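Local coordinates for SusD family protein (Bacteroides uniformis, PDB 7KV1), which probably binds beta-glucans at the bacterial cell surface, as a surface glycan-binding protein of the SusD family, at residues A[419-424]-A[472-477]; A[243-248]-A[476-481]. All coordinates share one frame; numbering follows the deposited sequence.

Interaction 1: residues A[419-424]-A[472-477]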
loop_
_atom_site.group_PDB
_atom_site.type_symbol
_atom_site.label_atom_id
_atom_site.label_comp_id
_atom_site.label_asym_id
_atom_site.label_seq_id
_atom_site.Cartn_x
_atom_site.Cartn_y
_atom_site.Cartn_z
ATOM N N SER A 419 -18.012 1.822 11.482
ATOM C CA SER A 419 -19.248 2.277 12.150
ATOM C C SER A 419 -20.406 1.462 11.572
ATOM O O SER A 419 -21.158 0.810 12.356
ATOM C CB SER A 419 -19.441 3.764 11.979
ATOM O OG SER A 419 -20.727 4.169 12.381
ATOM N N LEU A 420 -20.546 1.440 10.247
ATOM C CA LEU A 420 -21.678 0.708 9.644
ATOM C C LEU A 420 -21.589 -0.767 10.014
ATOM O O LEU A 420 -22.648 -1.362 10.172
ATOM C CB LEU A 420 -21.703 0.929 8.137
ATOM C CG LEU A 420 -21.944 2.379 7.724
ATOM C CD1 LEU A 420 -21.676 2.545 6.244
ATOM C CD2 LEU A 420 -23.343 2.842 8.111
ATOM N N ARG A 421 -20.404 -1.355 10.154
ATOM C CA ARG A 421 -20.377 -2.826 10.386
ATOM C C ARG A 421 -20.455 -3.151 11.883
ATOM O O ARG A 421 -20.363 -4.335 12.208
ATOM C CB ARG A 421 -19.166 -3.480 9.726
ATOM C CG ARG A 421 -19.115 -3.278 8.226
ATOM C CD ARG A 421 -17.847 -3.749 7.567
ATOM N NE ARG A 421 -17.656 -5.179 7.668
ATOM C CZ ARG A 421 -16.542 -5.815 7.297
ATOM N NH1 ARG A 421 -15.508 -5.153 6.778
ATOM N NH2 ARG A 421 -16.468 -7.117 7.452
ATOM N N THR A 422 -20.621 -2.168 12.767
ATOM C CA THR A 422 -20.823 -2.411 14.215
ATOM C C THR A 422 -22.190 -1.838 14.629
ATOM O O THR A 422 -22.336 -1.439 15.785
ATOM C CB THR A 422 -19.638 -1.845 15.008
ATOM O OG1 THR A 422 -19.526 -0.454 14.738
ATOM C CG2 THR A 422 -18.314 -2.504 14.671
ATOM N N GLY A 423 -23.117 -1.710 13.676
ATOM C CA GLY A 423 -24.514 -1.300 13.911
ATOM C C GLY A 423 -24.728 0.199 13.784
ATOM O O GLY A 423 -25.788 0.626 14.168
ATOM N N GLY A 424 -23.763 0.982 13.283
ATOM C CA GLY A 424 -23.869 2.451 13.226
ATOM C C GLY A 424 -24.915 2.919 12.235
ATOM O O GLY A 424 -25.291 2.166 11.288
ATOM N N LEU A 472 -11.059 -5.549 -2.691
ATOM C CA LEU A 472 -11.935 -6.506 -3.409
ATOM C C LEU A 472 -11.856 -7.871 -2.698
ATOM O O LEU A 472 -12.892 -8.491 -2.503
ATOM C CB LEU A 472 -11.519 -6.623 -4.877
ATOM C CG LEU A 472 -11.904 -5.464 -5.778
ATOM C CD1 LEU A 472 -11.173 -5.558 -7.116
ATOM C CD2 LEU A 472 -13.404 -5.431 -5.975
ATOM N N VAL A 473 -10.683 -8.285 -2.241
ATOM C CA VAL A 473 -10.498 -9.621 -1.602
ATOM C C VAL A 473 -11.221 -9.682 -0.256
ATOM O O VAL A 473 -11.918 -10.688 0.006
ATOM C CB VAL A 473 -9.020 -9.971 -1.433
ATOM C CG1 VAL A 473 -8.847 -11.241 -0.598
ATOM C CG2 VAL A 473 -8.335 -10.093 -2.793
ATOM N N ARG A 474 -11.046 -8.655 0.572
ATOM C CA ARG A 474 -11.625 -8.655 1.937
ATOM C C ARG A 474 -13.149 -8.567 1.844
ATOM O O ARG A 474 -13.834 -9.053 2.800
ATOM C CB ARG A 474 -10.986 -7.555 2.775
ATOM C CG ARG A 474 -11.469 -6.143 2.479
ATOM C CD ARG A 474 -10.612 -5.144 3.240
ATOM N NE ARG A 474 -11.000 -3.786 2.935
ATOM C CZ ARG A 474 -12.085 -3.172 3.436
ATOM N NH1 ARG A 474 -12.897 -3.809 4.265
ATOM N NH2 ARG A 474 -12.340 -1.913 3.113
ATOM N N ALA A 475 -13.653 -7.946 0.770
ATOM C CA ALA A 475 -15.097 -7.724 0.521
ATOM C C ALA A 475 -15.811 -9.056 0.305
ATOM O O ALA A 475 -17.022 -9.083 0.483
ATOM C CB ALA A 475 -15.355 -6.783 -0.632
ATOM N N GLU A 476 -15.085 -10.136 0.052
ATOM C CA GLU A 476 -15.671 -11.498 0.065
ATOM C C GLU A 476 -16.328 -11.786 1.430
ATOM O O GLU A 476 -17.251 -12.612 1.465
ATOM C CB GLU A 476 -14.639 -12.547 -0.349
ATOM C CG GLU A 476 -14.225 -12.412 -1.803
ATOM C CD GLU A 476 -15.351 -12.685 -2.788
ATOM O OE1 GLU A 476 -16.133 -13.614 -2.531
ATOM O OE2 GLU A 476 -15.488 -11.934 -3.764
ATOM N N GLY A 477 -15.863 -11.169 2.514
ATOM C CA GLY A 477 -16.397 -11.398 3.854
ATOM C C GLY A 477 -17.355 -10.286 4.252
ATOM O O GLY A 477 -17.763 -10.301 5.415
HETATM O O HOH W 1 -13.270 -6.321 5.421
#
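Arg-421 reaches across to Arg-474 and Gly-477 from the turn that follows helix 408-420. Its CB heads toward segment 472-477, and CG lies anti to the carbonyl carbon (chi1 -59°). From there the chain runs extended through CD and then bends at chi3 (64°), which turns NE and the guanidinium toward the end of the other helix. NH1 comes to 3.9 Å from Arg-474 NH1, approaching the edge of that guanidinium near its plane; the two groups are almost coplanar, their planes only 16° apart. A shared carboxylate and a water probably offset the closeness of the two positive groups. Glu-417 OE2 forms salt bridges with both NH1 atoms, and the water accepts from both, at 2.9 Å from Arg-421 NH1 and 2.8 Å from Arg-474 NH1. NH2 lies 4.0 Å from Gly-477 O, too far to bond, and donates instead to Asn-245 OD1. Arg-474 is further engaged through NE, which pairs with Asp-471. A type I turn, Leu-420 to Gly-423, carries Arg-421; Ser-419 O, just before it, accepts from Thr-422 N and Gly-424 N (2.8 Å). The contact thus joins two helix ends of the helical SusD fold: Arg-421 also touches Phe-250 of helix 250-262 and Val-451 of helix 451-461, while Arg-474 lies against Met-242 and Tyr-243 of helix 230-244.

Interaction 2: residues A[243-248]-A[476-481]; sequences YQNDES and EGISGA
Asn-245 meets Gly-477 and Ile-478 just where helix 230-244 ends in a Schellman motif, with the asparagine as its residue of positive phi (64°), a conformation that asparagine adopts more readily than most non-glycine residues. Van der Waals contact comes first. The carboxamide lies over the Gly-477 backbone, with ND2 3.7 Å from Gly-477 CA and OD1 3.9 Å from Gly-477 O. The fit depends on the missing side chain: a modelled CB on Gly-477 would fall 2.5 Å from Asn-245 ND2, a clash. Ile-478 crosses the asparagine at about a right angle. Polar contacts of the same amide run to neighbouring residues: ND2 donates to Arg-474 O, while OD1 is taken up by Arg-421. CG stands anti to the carbonyl carbon (chi1 -80°), carrying the amide over Gly-477, and chi2 (-59°) turns its two ends toward Arg-474 and Arg-421. With alanine in place of Asn-245, Arg-421 NH2 and Arg-474 O would probably lose these partners, and a gap would be likely to open beside Gly-477. Backbone bonds shape each loop separately, Ala-481 N to Ile-478 O (3.1 Å) closing a type I turn and a weak Glu-247 N to Asn-245 O bond going with the inverse gamma turn centred on Asp-246. Beyond that turn, Ser-248 OG donates to Asp-246 OD1 at 2.6 Å, on its syn side. The methylene of Ile-478 completes the contact, CG1 lying 3.9 Å from Asn-245 OD1.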
loop_
_atom_site.group_PDB
_atom_site.type_symbol
_atom_site.label_atom_id
_atom_site.label_comp_id
_atom_site.label_asym_id
_atom_site.label_seq_id
_atom_site.Cartn_x
_atom_site.Cartn_y
_atom_site.Cartn_z
ATOM N N TYR A 243 -8.787 -6.543 6.881
ATOM C CA TYR A 243 -8.359 -7.535 5.871
ATOM C C TYR A 243 -8.701 -8.920 6.409
ATOM O O TYR A 243 -9.010 -9.783 5.652
ATOM C CB TYR A 243 -6.870 -7.427 5.524
ATOM C CG TYR A 243 -6.570 -8.185 4.256
ATOM C CD1 TYR A 243 -6.978 -7.696 3.031
ATOM C CD2 TYR A 243 -5.890 -9.402 4.266
ATOM C CE1 TYR A 243 -6.773 -8.412 1.866
ATOM C CE2 TYR A 243 -5.631 -10.111 3.107
ATOM C CZ TYR A 243 -6.080 -9.612 1.891
ATOM O OH TYR A 243 -5.876 -10.312 0.734
ATOM N N GLN A 244 -8.628 -9.113 7.716
ATOM C CA GLN A 244 -8.945 -10.415 8.353
ATOM C C GLN A 244 -10.457 -10.614 8.448
ATOM O O GLN A 244 -10.834 -11.756 8.702
ATOM C CB GLN A 244 -8.341 -10.472 9.767
ATOM C CG GLN A 244 -8.462 -11.790 10.510
ATOM C CD GLN A 244 -7.833 -12.976 9.831
ATOM O OE1 GLN A 244 -7.157 -12.869 8.801
ATOM N NE2 GLN A 244 -8.107 -14.143 10.405
ATOM N N ASN A 245 -11.246 -9.533 8.394
ATOM C CA ASN A 245 -12.707 -9.519 8.688
ATOM C C ASN A 245 -12.854 -9.908 10.169
ATOM O O ASN A 245 -13.760 -10.678 10.512
ATOM C CB ASN A 245 -13.508 -10.403 7.705
ATOM C CG ASN A 245 -13.751 -9.713 6.376
ATOM O OD1 ASN A 245 -14.351 -8.641 6.343
ATOM N ND2 ASN A 245 -13.190 -10.250 5.298
ATOM N N ASP A 246 -11.951 -9.425 11.028
ATOM C CA ASP A 246 -11.944 -9.805 12.456
ATOM C C ASP A 246 -12.985 -8.946 13.191
ATOM O O ASP A 246 -12.615 -7.916 13.753
ATOM C CB ASP A 246 -10.533 -9.658 13.044
ATOM C CG ASP A 246 -10.451 -9.988 14.518
ATOM O OD1 ASP A 246 -11.493 -10.393 15.090
ATOM O OD2 ASP A 246 -9.347 -9.815 15.076
ATOM N N GLU A 247 -14.237 -9.365 13.196
ATOM C CA GLU A 247 -15.347 -8.596 13.825
ATOM C C GLU A 247 -15.058 -8.300 15.299
ATOM O O GLU A 247 -15.458 -7.239 15.756
ATOM C CB GLU A 247 -16.638 -9.382 13.750
ATOM C CG GLU A 247 -17.063 -9.716 12.344
ATOM C CD GLU A 247 -18.361 -10.487 12.384
ATOM O OE1 GLU A 247 -19.287 -9.998 13.084
ATOM O OE2 GLU A 247 -18.410 -11.598 11.800
ATOM N N SER A 248 -14.386 -9.201 16.009
ATOM C CA SER A 248 -14.046 -9.026 17.443
ATOM C C SER A 248 -13.266 -7.730 17.645
ATOM O O SER A 248 -13.311 -7.196 18.771
ATOM C CB SER A 248 -13.315 -10.209 18.040
ATOM O OG SER A 248 -11.954 -10.182 17.687
ATOM N N GLU A 476 -15.085 -10.136 0.052
ATOM C CA GLU A 476 -15.671 -11.498 0.065
ATOM C C GLU A 476 -16.328 -11.786 1.430
ATOM O O GLU A 476 -17.251 -12.612 1.465
ATOM C CB GLU A 476 -14.639 -12.547 -0.349
ATOM C CG GLU A 476 -14.225 -12.412 -1.803
ATOM C CD GLU A 476 -15.351 -12.685 -2.788
ATOM O OE1 GLU A 476 -16.133 -13.614 -2.531
ATOM O OE2 GLU A 476 -15.488 -11.934 -3.764
ATOM N N GLY A 477 -15.863 -11.169 2.514
ATOM C CA GLY A 477 -16.397 -11.398 3.854
ATOM C C GLY A 477 -17.355 -10.286 4.252
ATOM O O GLY A 477 -17.763 -10.301 5.415
ATOM N N ILE A 478 -17.741 -9.384 3.343
ATOM C CA ILE A 478 -18.576 -8.196 3.699
ATOM C C ILE A 478 -19.986 -8.377 3.136
ATOM O O ILE A 478 -20.178 -8.250 1.906
ATOM C CB ILE A 478 -17.961 -6.882 3.200
ATOM C CG1 ILE A 478 -16.564 -6.677 3.785
ATOM C CG2 ILE A 478 -18.922 -5.730 3.505
ATOM C CD1 ILE A 478 -15.881 -5.445 3.278
ATOM N N SER A 479 -20.944 -8.565 4.046
ATOM C CA SER A 479 -22.369 -8.839 3.736
ATOM C C SER A 479 -22.986 -7.862 2.709
ATOM O O SER A 479 -23.603 -8.315 1.697
ATOM C CB SER A 479 -23.157 -8.869 5.024
ATOM O OG SER A 479 -24.343 -9.530 4.726
ATOM N N GLY A 480 -22.872 -6.568 2.904
ATOM C CA GLY A 480 -23.547 -5.646 1.960
ATOM C C GLY A 480 -22.676 -5.177 0.793
ATOM O O GLY A 480 -23.033 -4.150 0.196
ATOM N N ALA A 481 -21.597 -5.880 0.437
ATOM C CA ALA A 481 -20.755 -5.510 -0.727
ATOM C C ALA A 481 -21.512 -5.868 -2.012
ATOM O O ALA A 481 -21.953 -6.995 -2.113
ATOM C CB ALA A 481 -19.410 -6.197 -0.694
#

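From the N terminus, the chain first passes 243-248 at the end of helix 230-244, then 419-424 after helix 408-420, and finally returns at 472-481. Interaction 2 closes the long loop, with 227 residues between its segments; interaction 1 closes a shorter one of 47 residues, rather more than half of them helical, lying inside it. The loops nest and finish on the same piece of chain, since Glu-476 and Gly-477 belong to both contacts, whose centres are 5 Å apart. The two contacts touch directly: Arg-421 NH1 packs 3.5 Å from Ile-478 CG1, and Val-473 CG1 lies 3.4 Å from Tyr-243 OH. Together they gather the C-terminal ends of three helices, 230-244, 408-420 and 468-474.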